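Local coordinates for iota-carrageenase (Alteromonas sp., PDB 1H80), which hydrolyses the beta-1,4 linkages of iota-carrageenan, a sulfated galactan of red algal cell walls, from within the chain and with inversion of anomeric configuration, at residues Gly211-Arg216 / Cys242-Ala248; Ser268-Ala274 / Ala358-Ala364. All blocks are in the same frame, centred on the assembly; numbering follows the deposited sequence. Where two conformers were deposited one is given.

Contact 1: Gly211-Arg216 / Cys242-Ala248; sequences GGIALR and CSKGLAA
This is a buried backbone-to-backbone contact between successive turns of the parallel beta-helix, where strands 202-210 and 231-243 end and the chain bends towards strands 216-218 and 250-252. The segments run parallel, Ile-213 forming a bridge with Ala-247 (CA-CA 5.1 Å) and Ala-214 CA lying 4.9 Å from Ala-248 CA. Four main-chain hydrogen bonds join the coils: Gly-211 N to Ser-243 O (2.9 Å), Leu-246 N to Gly-212 O (2.9 Å), a weak one from Ala-214 N to Ala-247 O (3.4 Å), and Leu-215 N to Ala-248 O (2.9 Å). Such stacking of equivalent corners is characteristic of the pectate lyase-like right-handed beta-helix. Gly-211 (phi/psi 97/153°) and Gly-212 (61/-142°) take conformations suited to glycine. Gly-211 CA and Gly-245 CA come within 3.7 Å; a CB on Gly-245 would clash with Gly-212 O and Gly-211 C, so the lack of a side chain there permits this approach. Ile-213 (mt) sets CG1 3.7 Å from CB of Leu-246, also mt. Arg-216 turns its guanidinium to Tyr-191 O and Glu-218.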
loop_
_atom_site.group_PDB
_atom_site.type_symbol
_atom_site.label_atom_id
_atom_site.label_comp_id
_atom_site.label_asym_id
_atom_site.label_seq_id
_atom_site.Cartn_x
_atom_site.Cartn_y
_atom_site.Cartn_z
ATOM N N GLY A 211 8.150 7.426 -1.671
ATOM C CA GLY A 211 8.692 6.633 -0.584
ATOM C C GLY A 211 7.874 5.356 -0.466
ATOM O O GLY A 211 6.699 5.331 -0.844
ATOM N N GLY A 212 8.488 4.290 0.037
ATOM C CA GLY A 212 7.771 3.035 0.191
ATOM C C GLY A 212 7.251 2.459 -1.115
ATOM O O GLY A 212 7.910 2.536 -2.148
ATOM N N ILE A 213 6.056 1.878 -1.067
ATOM C CA ILE A 213 5.443 1.274 -2.245
ATOM C C ILE A 213 4.021 1.803 -2.412
ATOM O O ILE A 213 3.259 1.874 -1.445
ATOM C CB ILE A 213 5.423 -0.255 -2.109
ATOM C CG1 ILE A 213 6.864 -0.763 -2.065
ATOM C CG2 ILE A 213 4.661 -0.893 -3.268
ATOM C CD1 ILE A 213 6.978 -2.220 -1.817
ATOM N N ALA A 214 3.669 2.182 -3.637
ATOM C CA ALA A 214 2.336 2.723 -3.895
ATOM C C ALA A 214 1.244 1.667 -3.748
ATOM O O ALA A 214 0.279 1.856 -3.007
ATOM C CB ALA A 214 2.286 3.347 -5.284
ATOM N N LEU A 215 1.394 0.562 -4.469
ATOM C CA LEU A 215 0.423 -0.525 -4.407
ATOM C C LEU A 215 1.163 -1.756 -3.916
ATOM O O LEU A 215 1.764 -2.497 -4.694
ATOM C CB LEU A 215 -0.186 -0.778 -5.784
ATOM C CG LEU A 215 -1.233 -1.894 -5.841
ATOM C CD1 LEU A 215 -2.345 -1.644 -4.813
ATOM C CD2 LEU A 215 -1.805 -1.957 -7.245
ATOM N N ARG A 216 1.110 -1.959 -2.608
ATOM C CA ARG A 216 1.800 -3.059 -1.960
ATOM C C ARG A 216 0.883 -4.257 -1.763
ATOM O O ARG A 216 0.145 -4.336 -0.783
ATOM C CB ARG A 216 2.336 -2.572 -0.615
ATOM C CG ARG A 216 3.202 -3.565 0.129
ATOM C CD ARG A 216 3.484 -3.045 1.529
ATOM N NE ARG A 216 4.410 -1.913 1.534
ATOM C CZ ARG A 216 5.734 -2.042 1.546
ATOM N NH1 ARG A 216 6.280 -3.250 1.555
ATOM N NH2 ARG A 216 6.513 -0.968 1.549
ATOM N N CYS A 242 5.532 5.531 -8.487
ATOM C CA CYS A 242 6.426 5.587 -7.343
ATOM C C CYS A 242 7.480 6.672 -7.592
ATOM O O CYS A 242 7.842 6.946 -8.733
ATOM C CB CYS A 242 7.136 4.232 -7.135
ATOM S SG CYS A 242 8.599 4.443 -6.066
ATOM N N SER A 243 7.941 7.310 -6.521
ATOM C CA SER A 243 8.992 8.317 -6.618
ATOM C C SER A 243 9.805 8.224 -5.336
ATOM O O SER A 243 9.248 8.184 -4.240
ATOM C CB SER A 243 8.411 9.729 -6.793
ATOM O OG SER A 243 7.608 10.116 -5.696
ATOM N N LYS A 244 11.125 8.155 -5.482
ATOM C CA LYS A 244 12.026 8.052 -4.337
ATOM C C LYS A 244 11.615 6.949 -3.368
ATOM O O LYS A 244 11.699 7.113 -2.151
ATOM C CB LYS A 244 12.090 9.392 -3.600
ATOM C CG LYS A 244 12.544 10.544 -4.478
ATOM C CD LYS A 244 12.620 11.838 -3.679
ATOM C CE LYS A 244 13.067 12.998 -4.553
ATOM N NZ LYS A 244 13.144 14.273 -3.784
ATOM N N GLY A 245 11.180 5.817 -3.911
ATOM C CA GLY A 245 10.762 4.723 -3.056
ATOM C C GLY A 245 11.297 3.374 -3.485
ATOM O O GLY A 245 12.288 3.282 -4.210
ATOM N N LEU A 246 10.630 2.321 -3.028
ATOM C CA LEU A 246 11.021 0.955 -3.350
ATOM C C LEU A 246 10.490 0.522 -4.708
ATOM O O LEU A 246 11.243 0.048 -5.556
ATOM C CB LEU A 246 10.505 -0.009 -2.280
ATOM C CG LEU A 246 11.096 0.090 -0.875
ATOM C CD1 LEU A 246 10.352 -0.867 0.050
ATOM C CD2 LEU A 246 12.577 -0.252 -0.910
ATOM N N ALA A 247 9.184 0.679 -4.903
ATOM C CA ALA A 247 8.545 0.286 -6.151
ATOM C C ALA A 247 7.143 0.861 -6.221
ATOM O O ALA A 247 6.572 1.247 -5.205
ATOM C CB ALA A 247 8.473 -1.229 -6.240
ATOM N N ALA A 248 6.594 0.921 -7.427
ATOM C CA ALA A 248 5.244 1.430 -7.615
ATOM C C ALA A 248 4.283 0.293 -7.315
ATOM O O ALA A 248 3.277 0.470 -6.635
ATOM C CB ALA A 248 5.059 1.903 -9.049
#

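Contact 2: Ser268-Ala274 / Ala358-Ala364; sequences SVSCGSA and ARFGYNA
Ser-268 and Val-269 end strand 261-269 and run parallel to the end of strand 351-359, bridging Ala-358 (CA-CA 4.8 Å) and Arg-359 (4.7 Å) respectively. Arg-359 N donates to Ser-268 O (2.8 Å), and Ser-268, chi1 p, places OG 3.4 Å from Ala-358 CB. On the other face of the sheet Val-269 CG1 lies 4.1 Å from Arg-359 CD, both chi1 angles being t. Ser-270 N then closes the strand pairing on Arg-359 O (2.9 Å). Here two neighbouring coils of the right-handed beta-helix leave their shared sheet by different paths: Ser-270 bends at once in a left-handed conformation (58/44°), while 360-363 makes a longer detour around it. Ser-270, chi1 t, fills that loop and accepts at OG a hydrogen bond from Asn-363 N (2.8 Å). Gly-361 passes with its CA 3.6 Å from Ser-270 CA, where a CB would collide with Ser-270 CB. A water bonds to Ser-268 OG (2.8 Å), Cys-271 N (3.1 Å) and Arg-359 O (2.9 Å), bridging the diverging backbones. Beyond it, Cys-271 C and Gly-272 N meet Ala-364 CB at 3.3 and 3.5 Å, and Ala-274 CB reaches back to Ala-358 CB (4.2 Å).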
loop_
_atom_site.group_PDB
_atom_site.type_symbol
_atom_site.label_atom_id
_atom_site.label_comp_id
_atom_site.label_asym_id
_atom_site.label_seq_id
_atom_site.Cartn_x
_atom_site.Cartn_y
_atom_site.Cartn_z
ATOM N N SER A 268 7.843 4.768 -12.494
ATOM C CA SER A 268 8.631 5.073 -11.320
ATOM C C SER A 268 9.687 6.101 -11.658
ATOM O O SER A 268 10.151 6.174 -12.795
ATOM C CB SER A 268 9.311 3.805 -10.803
ATOM O OG SER A 268 10.243 3.286 -11.728
ATOM N N VAL A 269 10.042 6.909 -10.667
ATOM C CA VAL A 269 11.079 7.913 -10.829
ATOM C C VAL A 269 11.959 7.794 -9.603
ATOM O O VAL A 269 11.521 8.032 -8.481
ATOM C CB VAL A 269 10.510 9.341 -10.912
ATOM C CG1 VAL A 269 11.656 10.338 -11.061
ATOM C CG2 VAL A 269 9.559 9.454 -12.099
ATOM N N SER A 270 13.203 7.395 -9.825
ATOM C CA SER A 270 14.147 7.227 -8.739
ATOM C C SER A 270 13.656 6.215 -7.689
ATOM O O SER A 270 13.739 6.484 -6.497
ATOM C CB SER A 270 14.427 8.583 -8.075
ATOM O OG SER A 270 15.485 8.493 -7.138
ATOM N N CYS A 271 13.120 5.070 -8.125
ATOM C CA CYS A 271 12.697 4.018 -7.181
ATOM C C CYS A 271 13.615 2.831 -7.386
ATOM O O CYS A 271 14.365 2.776 -8.371
ATOM C CB CYS A 271 11.242 3.558 -7.396
ATOM S SG CYS A 271 10.117 4.972 -7.319
ATOM N N GLY A 272 13.564 1.886 -6.454
ATOM C CA GLY A 272 14.396 0.700 -6.568
ATOM C C GLY A 272 14.116 0.065 -7.915
ATOM O O GLY A 272 15.024 -0.264 -8.679
ATOM N N SER A 273 12.830 -0.106 -8.203
ATOM C CA SER A 273 12.379 -0.654 -9.473
ATOM C C SER A 273 10.932 -0.204 -9.612
ATOM O O SER A 273 10.357 0.327 -8.661
ATOM C CB SER A 273 12.465 -2.184 -9.484
ATOM O OG SER A 273 11.557 -2.769 -8.567
ATOM N N ALA A 274 10.346 -0.394 -10.785
ATOM C CA ALA A 274 8.958 0.009 -10.986
ATOM C C ALA A 274 8.043 -1.095 -10.468
ATOM O O ALA A 274 7.043 -0.833 -9.794
ATOM C CB ALA A 274 8.698 0.269 -12.462
ATOM N N ALA A 358 10.498 2.918 -15.980
ATOM C CA ALA A 358 11.304 3.247 -14.817
ATOM C C ALA A 358 12.316 4.311 -15.206
ATOM O O ALA A 358 13.137 4.099 -16.092
ATOM C CB ALA A 358 12.024 2.006 -14.301
ATOM N N ARG A 359 12.239 5.461 -14.549
ATOM C CA ARG A 359 13.174 6.543 -14.818
ATOM C C ARG A 359 14.218 6.515 -13.713
ATOM O O ARG A 359 13.886 6.503 -12.527
ATOM C CB ARG A 359 12.455 7.895 -14.833
ATOM C CG ARG A 359 13.383 9.079 -15.092
ATOM C CD ARG A 359 12.615 10.395 -15.096
ATOM N NE ARG A 359 11.792 10.553 -16.292
ATOM C CZ ARG A 359 12.246 10.994 -17.461
ATOM N NH1 ARG A 359 13.522 11.326 -17.600
ATOM N NH2 ARG A 359 11.422 11.103 -18.497
ATOM N N PHE A 360 15.482 6.502 -14.116
ATOM C CA PHE A 360 16.603 6.453 -13.187
ATOM C C PHE A 360 16.674 7.665 -12.265
ATOM O O PHE A 360 16.349 8.783 -12.661
ATOM C CB PHE A 360 17.906 6.350 -13.981
ATOM C CG PHE A 360 19.131 6.226 -13.127
ATOM C CD1 PHE A 360 19.456 5.018 -12.521
ATOM C CD2 PHE A 360 19.959 7.323 -12.922
ATOM C CE1 PHE A 360 20.594 4.903 -11.720
ATOM C CE2 PHE A 360 21.094 7.218 -12.123
ATOM C CZ PHE A 360 21.412 6.006 -11.521
ATOM N N GLY A 361 17.112 7.425 -11.034
ATOM C CA GLY A 361 17.262 8.485 -10.057
ATOM C C GLY A 361 18.298 8.068 -9.027
ATOM O O GLY A 361 18.677 6.899 -8.970
ATOM N N TYR A 362 18.748 9.010 -8.204
ATOM C CA TYR A 362 19.754 8.725 -7.184
ATOM C C TYR A 362 19.188 8.641 -5.772
ATOM O O TYR A 362 19.934 8.446 -4.813
ATOM C CB TYR A 362 20.838 9.809 -7.212
ATOM C CG TYR A 362 21.677 9.799 -8.464
ATOM C CD1 TYR A 362 22.687 8.856 -8.637
ATOM C CD2 TYR A 362 21.444 10.713 -9.491
ATOM C CE1 TYR A 362 23.446 8.816 -9.802
ATOM C CE2 TYR A 362 22.196 10.682 -10.665
ATOM C CZ TYR A 362 23.195 9.730 -10.811
ATOM O OH TYR A 362 23.931 9.684 -11.973
ATOM N N ASN A 363 17.872 8.779 -5.637
ATOM C CA ASN A 363 17.259 8.752 -4.314
ATOM C C ASN A 363 16.210 7.675 -4.098
ATOM O O ASN A 363 15.170 7.921 -3.486
ATOM C CB ASN A 363 16.663 10.123 -4.010
ATOM C CG ASN A 363 17.711 11.212 -4.006
ATOM O OD1 ASN A 363 18.645 11.178 -3.209
ATOM N ND2 ASN A 363 17.568 12.179 -4.904
ATOM N N ALA A 364 16.490 6.477 -4.592
ATOM C CA ALA A 364 15.568 5.365 -4.429
ATOM C C ALA A 364 15.734 4.716 -3.057
ATOM O O ALA A 364 16.793 4.820 -2.439
ATOM C CB ALA A 364 15.818 4.330 -5.513
HETATM O O HOH W 1 12.731 4.293 -11.073
#

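How the contacts relate
Both contacts join coils of the same beta-helix at the ends of strands in one sheet, and strands 231-243 and 261-269 are neighbours there, so residues 242-248 and 268-274 stack directly on each other. The Cys-242 to Cys-271 disulfide (SG-SG 2.0 Å) ties them covalently, beside a probable hydrogen bond between Cys-242 O and Val-269 N (2.9 Å). Their centres are about 9 Å apart. Contact 1, deeper in the chain, lets corner follow corner through main-chain hydrogen bonds, glycines and buried apolar side chains. Contact 2, only partly buried, exposes Val-269 and Arg-359, and where its coils diverge a serine hydroxyl and a water take over from regular backbone pairing.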